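Local structure of ABC transporter (Caldanaerobius, 4G68) at residues K309-G321 against I381-I394. The protein probably serves as the extracellular solute-binding protein of an ABC transporter, capturing sugars released from xylan for uptake by this thermophilic bacterium. Sequence-based numbering, arbitrary orientation.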
loop_
_atom_site.group_PDB
_atom_site.type_symbol
_atom_site.label_atom_id
_atom_site.label_comp_id
_atom_site.label_asym_id
_atom_site.label_seq_id
_atom_site.Cartn_x
_atom_site.Cartn_y
_atom_site.Cartn_z
ATOM N N LYS C 309 -23.200 -2.590 -0.834
ATOM C CA LYS C 309 -23.473 -1.433 -1.675
ATOM C C LYS C 309 -22.328 -1.067 -2.641
ATOM O O LYS C 309 -22.536 -0.340 -3.619
ATOM C CB LYS C 309 -23.849 -0.229 -0.807
ATOM C CG LYS C 309 -25.190 -0.402 -0.093
ATOM C CD LYS C 309 -26.281 -0.651 -1.159
ATOM C CE LYS C 309 -27.442 -1.308 -0.548
ATOM N NZ LYS C 309 -26.913 -2.495 0.258
ATOM N N GLY C 310 -21.121 -1.567 -2.379
ATOM C CA GLY C 310 -19.974 -1.245 -3.237
ATOM C C GLY C 310 -20.140 -1.717 -4.676
ATOM O O GLY C 310 -20.757 -2.765 -4.939
ATOM N N ASP C 311 -19.640 -0.922 -5.623
ATOM C CA ASP C 311 -19.437 -1.403 -6.980
ATOM C C ASP C 311 -18.280 -2.431 -6.931
ATOM O O ASP C 311 -17.314 -2.165 -6.254
ATOM C CB ASP C 311 -19.027 -0.239 -7.869
ATOM C CG ASP C 311 -18.719 -0.669 -9.304
ATOM O OD1 ASP C 311 -17.774 -1.454 -9.544
ATOM O OD2 ASP C 311 -19.412 -0.188 -10.226
ATOM N N PRO C 312 -18.375 -3.582 -7.668
ATOM C CA PRO C 312 -17.349 -4.637 -7.543
ATOM C C PRO C 312 -15.945 -4.278 -8.037
ATOM O O PRO C 312 -14.999 -5.090 -7.880
ATOM C CB PRO C 312 -17.909 -5.782 -8.418
ATOM C CG PRO C 312 -19.373 -5.589 -8.295
ATOM C CD PRO C 312 -19.561 -4.083 -8.391
ATOM N N THR C 313 -15.819 -3.101 -8.663
ATOM C CA THR C 313 -14.531 -2.669 -9.249
ATOM C C THR C 313 -13.768 -1.637 -8.366
ATOM O O THR C 313 -12.626 -1.263 -8.670
ATOM C CB THR C 313 -14.721 -1.995 -10.612
ATOM O OG1 THR C 313 -15.371 -0.740 -10.389
ATOM C CG2 THR C 313 -15.572 -2.880 -11.613
ATOM N N GLU C 314 -14.413 -1.146 -7.317
ATOM C CA GLU C 314 -13.738 -0.221 -6.392
ATOM C C GLU C 314 -12.585 -0.941 -5.717
ATOM O O GLU C 314 -12.685 -2.123 -5.369
ATOM C CB GLU C 314 -14.698 0.338 -5.316
ATOM C CG GLU C 314 -16.051 0.881 -5.804
ATOM C CD GLU C 314 -16.992 1.300 -4.671
ATOM O OE1 GLU C 314 -16.829 0.830 -3.541
ATOM O OE2 GLU C 314 -17.891 2.163 -4.877
ATOM N N TYR C 315 -11.497 -0.203 -5.485
ATOM C CA TYR C 315 -10.333 -0.778 -4.834
ATOM C C TYR C 315 -9.760 0.104 -3.743
ATOM O O TYR C 315 -10.008 1.319 -3.723
ATOM C CB TYR C 315 -9.292 -1.182 -5.876
ATOM C CG TYR C 315 -8.642 -0.062 -6.640
ATOM C CD1 TYR C 315 -9.187 0.426 -7.834
ATOM C CD2 TYR C 315 -7.421 0.464 -6.194
ATOM C CE1 TYR C 315 -8.556 1.444 -8.565
ATOM C CE2 TYR C 315 -6.788 1.505 -6.883
ATOM C CZ TYR C 315 -7.346 1.998 -8.064
ATOM O OH TYR C 315 -6.673 2.980 -8.747
ATOM N N ILE C 316 -9.097 -0.533 -2.779
ATOM C CA ILE C 316 -8.316 0.196 -1.801
ATOM C C ILE C 316 -6.970 0.477 -2.481
ATOM O O ILE C 316 -6.295 -0.435 -2.996
ATOM C CB ILE C 316 -8.133 -0.644 -0.504
ATOM C CG1 ILE C 316 -9.489 -0.932 0.166
ATOM C CG2 ILE C 316 -7.077 -0.034 0.448
ATOM C CD1 ILE C 316 -10.047 0.243 0.952
ATOM N N GLY C 317 -6.558 1.736 -2.490
ATOM C CA GLY C 317 -5.217 2.096 -2.993
ATOM C C GLY C 317 -5.334 3.562 -3.539
ATOM O O GLY C 317 -6.095 4.390 -3.004
ATOM N N GLY C 318 -4.614 3.922 -4.614
ATOM C CA GLY C 318 -4.611 5.349 -5.077
ATOM C C GLY C 318 -3.162 5.792 -5.261
ATOM O O GLY C 318 -2.248 5.007 -4.974
ATOM N N THR C 319 -2.951 7.022 -5.735
ATOM C CA THR C 319 -1.588 7.533 -5.959
ATOM C C THR C 319 -1.082 8.136 -4.649
ATOM O O THR C 319 -1.362 9.275 -4.308
ATOM C CB THR C 319 -1.509 8.547 -7.104
ATOM O OG1 THR C 319 -2.033 7.951 -8.289
ATOM C CG2 THR C 319 -0.029 9.018 -7.323
ATOM N N VAL C 320 -0.293 7.362 -3.919
ATOM C CA VAL C 320 0.011 7.767 -2.570
ATOM C C VAL C 320 1.494 7.738 -2.306
ATOM O O VAL C 320 1.918 8.330 -1.316
ATOM C CB VAL C 320 -0.678 6.848 -1.520
ATOM C CG1 VAL C 320 -2.206 7.103 -1.456
ATOM C CG2 VAL C 320 -0.399 5.381 -1.866
ATOM N N GLY C 321 2.285 7.026 -3.137
ATOM C CA GLY C 321 3.738 7.001 -2.906
ATOM C C GLY C 321 4.295 8.322 -3.448
ATOM O O GLY C 321 4.028 8.681 -4.571
ATOM N N ILE C 381 -7.260 -5.391 -11.990
ATOM C CA ILE C 381 -7.651 -4.540 -10.855
ATOM C C ILE C 381 -7.823 -3.064 -11.189
ATOM O O ILE C 381 -8.907 -2.458 -10.949
ATOM C CB ILE C 381 -6.690 -4.666 -9.605
ATOM C CG1 ILE C 381 -6.793 -6.041 -8.949
ATOM C CG2 ILE C 381 -7.095 -3.659 -8.529
ATOM C CD1 ILE C 381 -5.804 -7.051 -9.463
ATOM N N VAL C 382 -6.760 -2.461 -11.702
ATOM C CA VAL C 382 -6.827 -1.032 -11.835
ATOM C C VAL C 382 -7.724 -0.548 -13.015
ATOM O O VAL C 382 -8.563 0.322 -12.827
ATOM C CB VAL C 382 -5.428 -0.386 -11.822
ATOM C CG1 VAL C 382 -5.581 1.127 -11.812
ATOM C CG2 VAL C 382 -4.655 -0.801 -10.565
ATOM N N ALA C 383 -7.539 -1.146 -14.193
ATOM C CA ALA C 383 -8.263 -0.746 -15.432
ATOM C C ALA C 383 -9.798 -0.697 -15.274
ATOM O O ALA C 383 -10.403 -1.618 -14.727
ATOM C CB ALA C 383 -7.869 -1.684 -16.578
ATOM N N ASN C 384 -10.403 0.391 -15.765
ATOM C CA ASN C 384 -11.850 0.646 -15.697
ATOM C C ASN C 384 -12.488 0.665 -14.291
ATOM O O ASN C 384 -13.707 0.642 -14.172
ATOM C CB ASN C 384 -12.605 -0.274 -16.665
ATOM C CG ASN C 384 -12.186 -0.050 -18.111
ATOM O OD1 ASN C 384 -12.020 1.091 -18.549
ATOM N ND2 ASN C 384 -11.966 -1.129 -18.844
ATOM N N ALA C 385 -11.657 0.718 -13.236
ATOM C CA ALA C 385 -12.154 0.725 -11.866
ATOM C C ALA C 385 -13.088 1.912 -11.650
ATOM O O ALA C 385 -12.848 3.010 -12.162
ATOM C CB ALA C 385 -10.992 0.771 -10.860
ATOM N N LYS C 386 -14.141 1.689 -10.875
ATOM C CA LYS C 386 -15.160 2.739 -10.644
ATOM C C LYS C 386 -14.687 3.914 -9.738
ATOM O O LYS C 386 -14.633 5.069 -10.206
ATOM C CB LYS C 386 -16.464 2.115 -10.183
ATOM C CG LYS C 386 -17.640 3.030 -10.450
ATOM C CD LYS C 386 -18.557 3.043 -9.237
ATOM C CE LYS C 386 -19.895 3.674 -9.594
ATOM N NZ LYS C 386 -20.911 2.810 -8.973
ATOM N N GLY C 387 -14.357 3.632 -8.475
ATOM C CA GLY C 387 -13.560 4.521 -7.645
ATOM C C GLY C 387 -12.549 3.804 -6.737
ATOM O O GLY C 387 -12.315 2.602 -6.846
ATOM N N SER C 388 -11.937 4.552 -5.816
ATOM C CA SER C 388 -10.922 3.961 -4.989
ATOM C C SER C 388 -10.688 4.928 -3.866
ATOM O O SER C 388 -11.048 6.096 -3.985
ATOM C CB SER C 388 -9.617 3.743 -5.781
ATOM O OG SER C 388 -8.940 4.996 -6.003
ATOM N N VAL C 389 -10.085 4.423 -2.796
ATOM C CA VAL C 389 -9.803 5.208 -1.589
ATOM C C VAL C 389 -8.575 4.601 -0.911
ATOM O O VAL C 389 -8.418 3.376 -0.908
ATOM C CB VAL C 389 -11.033 5.217 -0.640
ATOM C CG1 VAL C 389 -11.253 3.842 0.020
ATOM C CG2 VAL C 389 -10.932 6.377 0.364
ATOM N N PRO C 390 -7.650 5.439 -0.393
ATOM C CA PRO C 390 -6.430 4.830 0.227
ATOM C C PRO C 390 -6.729 4.026 1.485
ATOM O O PRO C 390 -7.794 4.196 2.102
ATOM C CB PRO C 390 -5.553 6.058 0.575
ATOM C CG PRO C 390 -6.039 7.164 -0.359
ATOM C CD PRO C 390 -7.536 6.917 -0.486
ATOM N N ALA C 391 -5.799 3.181 1.874
ATOM C CA ALA C 391 -5.903 2.414 3.135
ATOM C C ALA C 391 -6.091 3.387 4.278
ATOM O O ALA C 391 -5.537 4.533 4.267
ATOM C CB ALA C 391 -4.635 1.647 3.346
ATOM N N TRP C 392 -6.847 2.968 5.297
ATOM C CA TRP C 392 -7.296 3.966 6.331
ATOM C C TRP C 392 -6.181 4.518 7.201
ATOM O O TRP C 392 -6.256 5.643 7.734
ATOM C CB TRP C 392 -8.389 3.312 7.176
ATOM C CG TRP C 392 -9.685 2.980 6.411
ATOM C CD1 TRP C 392 -9.872 2.783 5.038
ATOM C CD2 TRP C 392 -10.983 2.717 7.022
ATOM N NE1 TRP C 392 -11.192 2.480 4.754
ATOM C CE2 TRP C 392 -11.911 2.405 5.921
ATOM C CE3 TRP C 392 -11.463 2.732 8.348
ATOM C CZ2 TRP C 392 -13.254 2.134 6.152
ATOM C CZ3 TRP C 392 -12.789 2.417 8.558
ATOM C CH2 TRP C 392 -13.670 2.120 7.477
ATOM N N ASP C 393 -5.111 3.745 7.387
ATOM C CA ASP C 393 -3.955 4.201 8.118
ATOM C C ASP C 393 -3.106 5.250 7.361
ATOM O O ASP C 393 -2.343 5.993 8.019
ATOM C CB ASP C 393 -3.047 3.065 8.667
ATOM C CG ASP C 393 -2.278 2.256 7.559
ATOM O OD1 ASP C 393 -2.635 2.414 6.359
ATOM O OD2 ASP C 393 -1.354 1.394 7.911
ATOM N N ILE C 394 -3.207 5.266 6.021
ATOM C CA ILE C 394 -2.649 6.362 5.179
ATOM C C ILE C 394 -3.626 7.512 5.072
ATOM O O ILE C 394 -3.183 8.632 4.764
ATOM C CB ILE C 394 -2.431 5.942 3.717
ATOM C CG1 ILE C 394 -1.303 4.937 3.583
ATOM C CG2 ILE C 394 -2.191 7.164 2.790
ATOM C CD1 ILE C 394 -1.168 4.426 2.157
HETATM O O HOH W 1 -11.006 -3.346 -9.058
#
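Ser388 lays its CB over the centre of the Tyr315 ring, 3.6 Å from the centroid and 8° off the normal, a CH-pi contact that a small side chain suits. Ala385 CB meets the same ring at its edge, 3.4 Å from CE1, where the small methyl fits closely, while Val382 CG1 approaches the OH. With CG between the backbone N and the carbonyl carbon (chi1 67°), the ring lies over its strand partner Ser388. The backbones pair as short parallel strands: Tyr315 N donates to Gly387 O, Val389 N to Tyr315 O, and Gly317 N to Val389 O at 2.9 Å. Gly317 has backbone angles that would jam a CB against the preceding carbonyl. On the other face Ile316 and Val389 lie side by side, CD1 to CG1 3.9 Å, their branched chains suited to this buried side. Thr313 OG1 accepts from Lys386 N (2.8 Å) and donates to Asp311 OD1 from above the carboxylate plane; Thr313 N takes the anti lone pair of OD1, closing an Asx turn. Asp311 OD2 forms a long salt bridge with Lys386 NZ (3.6 Å), the side chains crossing obliquely. Replacing Tyr315 with an alanine would probably open a gap between Ser388, Ala385 and Val382. In this periplasmic-binding-protein-like fold, the ring thus links the strand pair to the end of helix 372-382, while two Thr313 donors probably steady the carboxylate beside Lys386.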